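Local coordinates for peptidase M16 domain protein (Alicyclobacillus acidocaldarius subsp. acidocaldarius DSM 446, PDB 4XEA), which is a putative metallopeptidase of the M16 (insulinase-like) family that binds a metal ion and probably cleaves peptide substrates, at residues N141-R147 / F246-R252; S292-L298 / V327-R331. All coordinates share one frame; numbering follows the deposited sequence.

Contact 1 (N141-R147 / F246-R252); sequences NDHPDRR and FPVQQPR
Phe246, Val248 and Arg252 meet Pro144, Asp145 and Arg147 in a surface contact of mixed character, an apolar wedge flanked by a salt bridge, where the start of helix 144-156 abuts the connection between strands 241-246 and 252-258, with Phe246 and Arg252 at the strand ends. The Phe246 ring reaches into the bend that leads from Asn141 to the helix. Two backbone oxygens lie at its edge, near its plane: Asn141 O stands 3.5 Å from Phe246 CZ, and Asp142 O faces the neighbouring CE2. Over one face sits CG of Arg147, 4.2 Å from the Phe246 ring centroid in a CH-pi contact. Arg147 places that methylene with CG anti to its own backbone N (chi1 -168°), and the bend at its second torsion then brings NH1 back to Asn141 O, 3.1 Å away and in the guanidinium plane; NE pairs with Glu151, farther along the helix. His143 takes the N-cap position, and Pro144 follows it as the opening residue of the helix, a common site for proline, since first-turn N-H groups lack a helical carbonyl to bond to. The helix start falls in the insulinase-like, metal-binding part of the chain and the 246-252 connection in the part related to the M16 inactive domain, so the contact joins the two. The Pro144 side chain crosses that of Phe246 at about a right angle, and its CB meets CG1 of Val248 at 3.5 Å. That same Val248 methyl lies over one face of the Arg252 guanidinium, offset toward its rim. Arg252 NH1 meets Asp145 OD1 at 2.7 Å, nearly along the C-O axis, the two planes 27° apart. NE and NH2 of Arg252 both grip Gln250 OE1, which fixes the rotation of the guanidinium.

Contact 2 (S292-L298 / V327-R331); sequences SLLDEGL and VLAER
Arg331 reaches from helix 325-342 to the C-terminal end of helix 288-295, where its guanidinium is held by Ser292, Leu293 and Glu296. The tight part of the contact lies beneath it and is wholly aliphatic. Leu293 CD1 meets Leu328 CD1 at 3.7 Å, the two side chains crossing at about a right angle, and CD2 of Leu298 packs 3.8 Å from CG1 of Val327. These leucines are buried, with Val299 touching both Leu293 and Leu328, and Leu253 of strand 252-258 packing on Leu328. The second methyl of Leu293, CD2, lies over the centre of one guanidinium face, 3.9 Å from Arg331 CZ, so the charged group roofs the apolar layer. Toward the more exposed rim the contact turns polar, and Ser292 and Glu296 contribute little area. Arg331 bends at both its second and third torsions (-77° and -61°), turning its end back along Leu293. NH2 then donates to Ser292 OG at 2.8 Å, with the oxygen near the guanidinium plane, while NH1 forms a salt bridge to Glu296 OE2, also at 2.8 Å. The carboxylate is turned 53° from the guanidinium, and one oxygen makes the close approach rather than both sharing a flat, two-pronged pairing. A leucine in place of Arg331 would probably leave the Glu296 carboxylate without its positive mate and Ser292 OG without this donor. Gly297, with positive phi, ends the helix, its N bonding to Leu294 O and that of Leu298 to Leu293 O. The apolar pairing of Leu293 and Leu298 across this turn is characteristic of the Schellman motif, and Leu298 also reaches Val327 of helix 325-342, in the part of the chain related to the M16 inactive domain.

The two contacts follow one another along the chain, contact 1 closing before contact 2 opens. Their centres lie 20 Å apart, on the same side of the chain's centre, and their nearest atoms remain about 7 Å apart without touching. The five-stranded mixed sheet relates them: the loop of contact 1 joins its strands 241-246 and 252-258, which are separated in the sheet by strand 415-422, while strands 304-309 and 314-321 separate the helices of contact 2 in sequence. Contact 1 ties the metal-binding half to the other half of the chain, whereas contact 2 lies within that second half, its Leu328 packing on Leu253 of strand 252-258, the strand that begins at contact 1.

Contact 1 (N141-R147 / F246-R252)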
loop_
_atom_site.group_PDB
_atom_site.type_symbol
_atom_site.label_atom_id
_atom_site.label_comp_id
_atom_site.label_asym_id
_atom_site.label_seq_id
_atom_site.Cartn_x
_atom_site.Cartn_y
_atom_site.Cartn_z
ATOM N N ASN A 141 12.846 2.804 18.551
ATOM C CA ASN A 141 13.971 1.925 18.946
ATOM C C ASN A 141 13.448 0.565 19.421
ATOM O O ASN A 141 14.221 -0.388 19.534
ATOM C CB ASN A 141 14.830 2.527 20.077
ATOM C CG ASN A 141 15.581 3.800 19.672
ATOM O OD1 ASN A 141 15.838 4.051 18.499
ATOM N ND2 ASN A 141 15.936 4.610 20.665
ATOM N N ASP A 142 12.153 0.497 19.729
ATOM C CA ASP A 142 11.491 -0.756 20.094
ATOM C C ASP A 142 10.816 -1.473 18.922
ATOM O O ASP A 142 10.292 -2.572 19.105
ATOM C CB ASP A 142 10.436 -0.505 21.179
ATOM C CG ASP A 142 11.045 -0.245 22.543
ATOM O OD1 ASP A 142 12.289 -0.306 22.669
ATOM O OD2 ASP A 142 10.262 0.015 23.493
ATOM N N HIS A 143 10.804 -0.861 17.739
ATOM C CA HIS A 143 10.231 -1.502 16.558
ATOM C C HIS A 143 11.264 -2.444 15.945
ATOM O O HIS A 143 12.308 -1.998 15.488
ATOM C CB HIS A 143 9.791 -0.473 15.509
ATOM C CG HIS A 143 8.930 -1.058 14.429
ATOM N ND1 HIS A 143 7.599 -1.370 14.624
ATOM C CD2 HIS A 143 9.212 -1.408 13.150
ATOM C CE1 HIS A 143 7.096 -1.879 13.512
ATOM N NE2 HIS A 143 8.054 -1.917 12.603
ATOM N N PRO A 144 10.974 -3.747 15.909
ATOM C CA PRO A 144 11.992 -4.709 15.433
ATOM C C PRO A 144 12.533 -4.475 14.016
ATOM O O PRO A 144 13.739 -4.630 13.773
ATOM C CB PRO A 144 11.252 -6.044 15.486
ATOM C CG PRO A 144 10.165 -5.849 16.483
ATOM C CD PRO A 144 9.753 -4.419 16.391
ATOM N N ASP A 145 11.657 -4.120 13.080
ATOM C CA ASP A 145 12.098 -3.904 11.699
ATOM C C ASP A 145 13.079 -2.753 11.642
ATOM O O ASP A 145 14.148 -2.867 11.029
ATOM C CB ASP A 145 10.930 -3.619 10.761
ATOM C CG ASP A 145 9.925 -4.741 10.735
ATOM O OD1 ASP A 145 10.302 -5.866 11.115
ATOM O OD2 ASP A 145 8.765 -4.503 10.338
ATOM N N ARG A 146 12.716 -1.652 12.294
ATOM C CA ARG A 146 13.550 -0.462 12.286
ATOM C C ARG A 146 14.879 -0.752 13.002
ATOM O O ARG A 146 15.944 -0.329 12.552
ATOM C CB ARG A 146 12.829 0.738 12.913
ATOM C CG ARG A 146 13.464 2.094 12.491
ATOM C CD ARG A 146 12.898 2.580 11.146
ATOM N NE ARG A 146 13.777 3.558 10.499
ATOM C CZ ARG A 146 13.703 3.930 9.211
ATOM N NH1 ARG A 146 12.781 3.412 8.395
ATOM N NH2 ARG A 146 14.554 4.833 8.728
ATOM N N ARG A 147 14.804 -1.514 14.081
ATOM C CA ARG A 147 15.998 -1.907 14.846
ATOM C C ARG A 147 17.021 -2.737 14.024
ATOM O O ARG A 147 18.186 -2.405 14.016
ATOM C CB ARG A 147 15.578 -2.654 16.125
ATOM C CG ARG A 147 16.698 -2.876 17.149
ATOM C CD ARG A 147 17.586 -1.644 17.319
ATOM N NE ARG A 147 18.574 -1.850 18.368
ATOM C CZ ARG A 147 18.338 -1.714 19.668
ATOM N NH1 ARG A 147 17.133 -1.346 20.109
ATOM N NH2 ARG A 147 19.319 -1.956 20.541
ATOM N N PHE A 246 16.016 -9.939 20.413
ATOM C CA PHE A 246 14.937 -8.948 20.514
ATOM C C PHE A 246 13.614 -9.709 20.638
ATOM O O PHE A 246 13.504 -10.822 20.108
ATOM C CB PHE A 246 14.937 -8.061 19.263
ATOM C CG PHE A 246 14.638 -6.597 19.532
ATOM C CD1 PHE A 246 15.456 -5.847 20.375
ATOM C CD2 PHE A 246 13.557 -5.967 18.924
ATOM C CE1 PHE A 246 15.191 -4.485 20.615
ATOM C CE2 PHE A 246 13.277 -4.605 19.157
ATOM C CZ PHE A 246 14.099 -3.864 20.001
ATOM N N PRO A 247 12.624 -9.143 21.374
ATOM C CA PRO A 247 11.252 -9.700 21.410
ATOM C C PRO A 247 10.574 -9.725 20.030
ATOM O O PRO A 247 9.781 -8.839 19.701
ATOM C CB PRO A 247 10.538 -8.749 22.370
ATOM C CG PRO A 247 11.595 -8.379 23.345
ATOM C CD PRO A 247 12.814 -8.160 22.463
ATOM N N VAL A 248 10.946 -10.716 19.220
ATOM C CA VAL A 248 10.430 -10.921 17.852
ATOM C C VAL A 248 10.001 -12.357 17.927
ATOM O O VAL A 248 10.515 -13.100 18.752
ATOM C CB VAL A 248 11.494 -10.814 16.739
ATOM C CG1 VAL A 248 11.836 -9.372 16.415
ATOM C CG2 VAL A 248 12.756 -11.623 17.093
ATOM N N GLN A 249 9.058 -12.755 17.092
ATOM C CA GLN A 249 8.553 -14.111 17.162
ATOM C C GLN A 249 9.207 -15.030 16.136
ATOM O O GLN A 249 9.141 -16.249 16.265
ATOM C CB GLN A 249 7.021 -14.124 17.093
ATOM C CG GLN A 249 6.332 -13.660 18.418
ATOM C CD GLN A 249 6.941 -14.280 19.699
ATOM O OE1 GLN A 249 6.647 -15.423 20.062
ATOM N NE2 GLN A 249 7.785 -13.507 20.386
ATOM N N GLN A 250 9.891 -14.457 15.152
ATOM C CA GLN A 250 10.754 -15.261 14.291
ATOM C C GLN A 250 12.049 -14.495 13.985
ATOM O O GLN A 250 12.071 -13.257 14.031
ATOM C CB GLN A 250 10.020 -15.712 13.014
ATOM C CG GLN A 250 9.664 -14.611 12.017
ATOM C CD GLN A 250 8.562 -13.675 12.501
ATOM O OE1 GLN A 250 8.833 -12.572 12.999
ATOM N NE2 GLN A 250 7.307 -14.105 12.349
ATOM N N PRO A 251 13.137 -15.229 13.703
ATOM C CA PRO A 251 14.371 -14.514 13.372
ATOM C C PRO A 251 14.214 -13.655 12.108
ATOM O O PRO A 251 13.307 -13.912 11.299
ATOM C CB PRO A 251 15.398 -15.635 13.159
ATOM C CG PRO A 251 14.821 -16.846 13.808
ATOM C CD PRO A 251 13.328 -16.689 13.750
ATOM N N ARG A 252 15.066 -12.633 11.965
ATOM C CA ARG A 252 15.134 -11.807 10.747
ATOM C C ARG A 252 16.585 -11.678 10.335
ATOM O O ARG A 252 17.451 -11.542 11.198
ATOM C CB ARG A 252 14.589 -10.387 10.958
ATOM C CG ARG A 252 13.078 -10.298 11.155
ATOM C CD ARG A 252 12.730 -10.382 12.619
ATOM N NE ARG A 252 11.278 -10.377 12.885
ATOM C CZ ARG A 252 10.506 -9.296 12.783
ATOM N NH1 ARG A 252 11.018 -8.121 12.391
ATOM N NH2 ARG A 252 9.211 -9.392 13.053
#

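Contact 2 (S292-L298 / V327-R331)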
loop_
_atom_site.group_PDB
_atom_site.type_symbol
_atom_site.label_atom_id
_atom_site.label_comp_id
_atom_site.label_asym_id
_atom_site.label_seq_id
_atom_site.Cartn_x
_atom_site.Cartn_y
_atom_site.Cartn_z
ATOM N N SER A 292 13.200 -21.482 -4.742
ATOM C CA SER A 292 13.864 -22.571 -4.028
ATOM C C SER A 292 13.924 -22.277 -2.515
ATOM O O SER A 292 13.698 -23.173 -1.695
ATOM C CB SER A 292 15.272 -22.805 -4.602
ATOM O OG SER A 292 16.065 -23.594 -3.722
ATOM N N LEU A 293 14.204 -21.029 -2.148
ATOM C CA LEU A 293 14.229 -20.643 -0.737
ATOM C C LEU A 293 12.849 -20.749 -0.115
ATOM O O LEU A 293 12.717 -21.167 1.026
ATOM C CB LEU A 293 14.712 -19.208 -0.560
ATOM C CG LEU A 293 16.184 -18.909 -0.841
ATOM C CD1 LEU A 293 16.420 -17.422 -0.727
ATOM C CD2 LEU A 293 17.119 -19.689 0.100
ATOM N N LEU A 294 11.825 -20.344 -0.861
ATOM C CA LEU A 294 10.447 -20.391 -0.373
ATOM C C LEU A 294 9.986 -21.852 -0.191
ATOM O O LEU A 294 9.420 -22.223 0.850
ATOM C CB LEU A 294 9.533 -19.667 -1.363
ATOM C CG LEU A 294 8.084 -19.373 -0.977
ATOM C CD1 LEU A 294 8.011 -18.433 0.221
ATOM C CD2 LEU A 294 7.356 -18.770 -2.182
ATOM N N ASP A 295 10.250 -22.672 -1.211
ATOM C CA ASP A 295 9.909 -24.102 -1.196
ATOM C C ASP A 295 10.545 -24.814 -0.010
ATOM O O ASP A 295 9.982 -25.750 0.545
ATOM C CB ASP A 295 10.366 -24.770 -2.502
ATOM C CG ASP A 295 9.409 -24.522 -3.665
ATOM O OD1 ASP A 295 8.573 -23.597 -3.591
ATOM O OD2 ASP A 295 9.493 -25.268 -4.663
ATOM N N GLU A 296 11.721 -24.349 0.376
ATOM C CA GLU A 296 12.469 -24.904 1.495
ATOM C C GLU A 296 12.111 -24.238 2.840
ATOM O O GLU A 296 12.696 -24.576 3.868
ATOM C CB GLU A 296 13.956 -24.730 1.189
ATOM C CG GLU A 296 14.908 -25.542 2.015
ATOM C CD GLU A 296 16.259 -25.637 1.339
ATOM O OE1 GLU A 296 16.300 -26.233 0.244
ATOM O OE2 GLU A 296 17.269 -25.105 1.874
ATOM N N GLY A 297 11.166 -23.297 2.838
ATOM C CA GLY A 297 10.752 -22.606 4.062
ATOM C C GLY A 297 11.813 -21.725 4.709
ATOM O O GLY A 297 11.709 -21.399 5.887
ATOM N N LEU A 298 12.824 -21.311 3.938
ATOM C CA LEU A 298 13.900 -20.447 4.443
ATOM C C LEU A 298 13.529 -18.951 4.445
ATOM O O LEU A 298 14.162 -18.171 5.158
ATOM C CB LEU A 298 15.205 -20.679 3.649
ATOM C CG LEU A 298 15.935 -22.016 3.805
ATOM C CD1 LEU A 298 17.141 -22.124 2.864
ATOM C CD2 LEU A 298 16.380 -22.207 5.247
ATOM N N VAL A 327 21.394 -20.594 7.737
ATOM C CA VAL A 327 21.244 -21.341 6.498
ATOM C C VAL A 327 20.976 -20.371 5.347
ATOM O O VAL A 327 21.570 -20.496 4.273
ATOM C CB VAL A 327 20.114 -22.391 6.584
ATOM C CG1 VAL A 327 20.038 -23.179 5.276
ATOM C CG2 VAL A 327 20.337 -23.373 7.775
ATOM N N LEU A 328 20.079 -19.413 5.582
ATOM C CA LEU A 328 19.702 -18.421 4.562
ATOM C C LEU A 328 20.891 -17.582 4.191
ATOM O O LEU A 328 21.127 -17.346 3.008
ATOM C CB LEU A 328 18.549 -17.508 5.030
ATOM C CG LEU A 328 18.138 -16.353 4.079
ATOM C CD1 LEU A 328 17.784 -16.862 2.688
ATOM C CD2 LEU A 328 17.003 -15.525 4.664
ATOM N N ALA A 329 21.641 -17.119 5.186
ATOM C CA ALA A 329 22.857 -16.358 4.911
ATOM C C ALA A 329 23.839 -17.156 4.069
ATOM O O ALA A 329 24.477 -16.590 3.171
ATOM C CB ALA A 329 23.509 -15.897 6.192
ATOM N N GLU A 330 23.991 -18.447 4.353
ATOM C CA GLU A 330 24.907 -19.279 3.566
ATOM C C GLU A 330 24.436 -19.415 2.122
ATOM O O GLU A 330 25.249 -19.366 1.198
ATOM C CB GLU A 330 25.082 -20.674 4.179
ATOM C CG GLU A 330 25.889 -21.643 3.274
ATOM C CD GLU A 330 25.008 -22.501 2.307
ATOM O OE1 GLU A 330 24.006 -23.101 2.775
ATOM O OE2 GLU A 330 25.331 -22.613 1.092
ATOM N N ARG A 331 23.124 -19.603 1.934
ATOM C CA ARG A 331 22.560 -19.810 0.594
ATOM C C ARG A 331 22.726 -18.564 -0.266
ATOM O O ARG A 331 23.010 -18.658 -1.471
ATOM C CB ARG A 331 21.074 -20.195 0.677
ATOM C CG ARG A 331 20.816 -21.632 1.161
ATOM C CD ARG A 331 21.080 -22.659 0.054
ATOM N NE ARG A 331 20.208 -22.465 -1.109
ATOM C CZ ARG A 331 18.958 -22.927 -1.214
ATOM N NH1 ARG A 331 18.383 -23.628 -0.225
ATOM N NH2 ARG A 331 18.269 -22.690 -2.330
#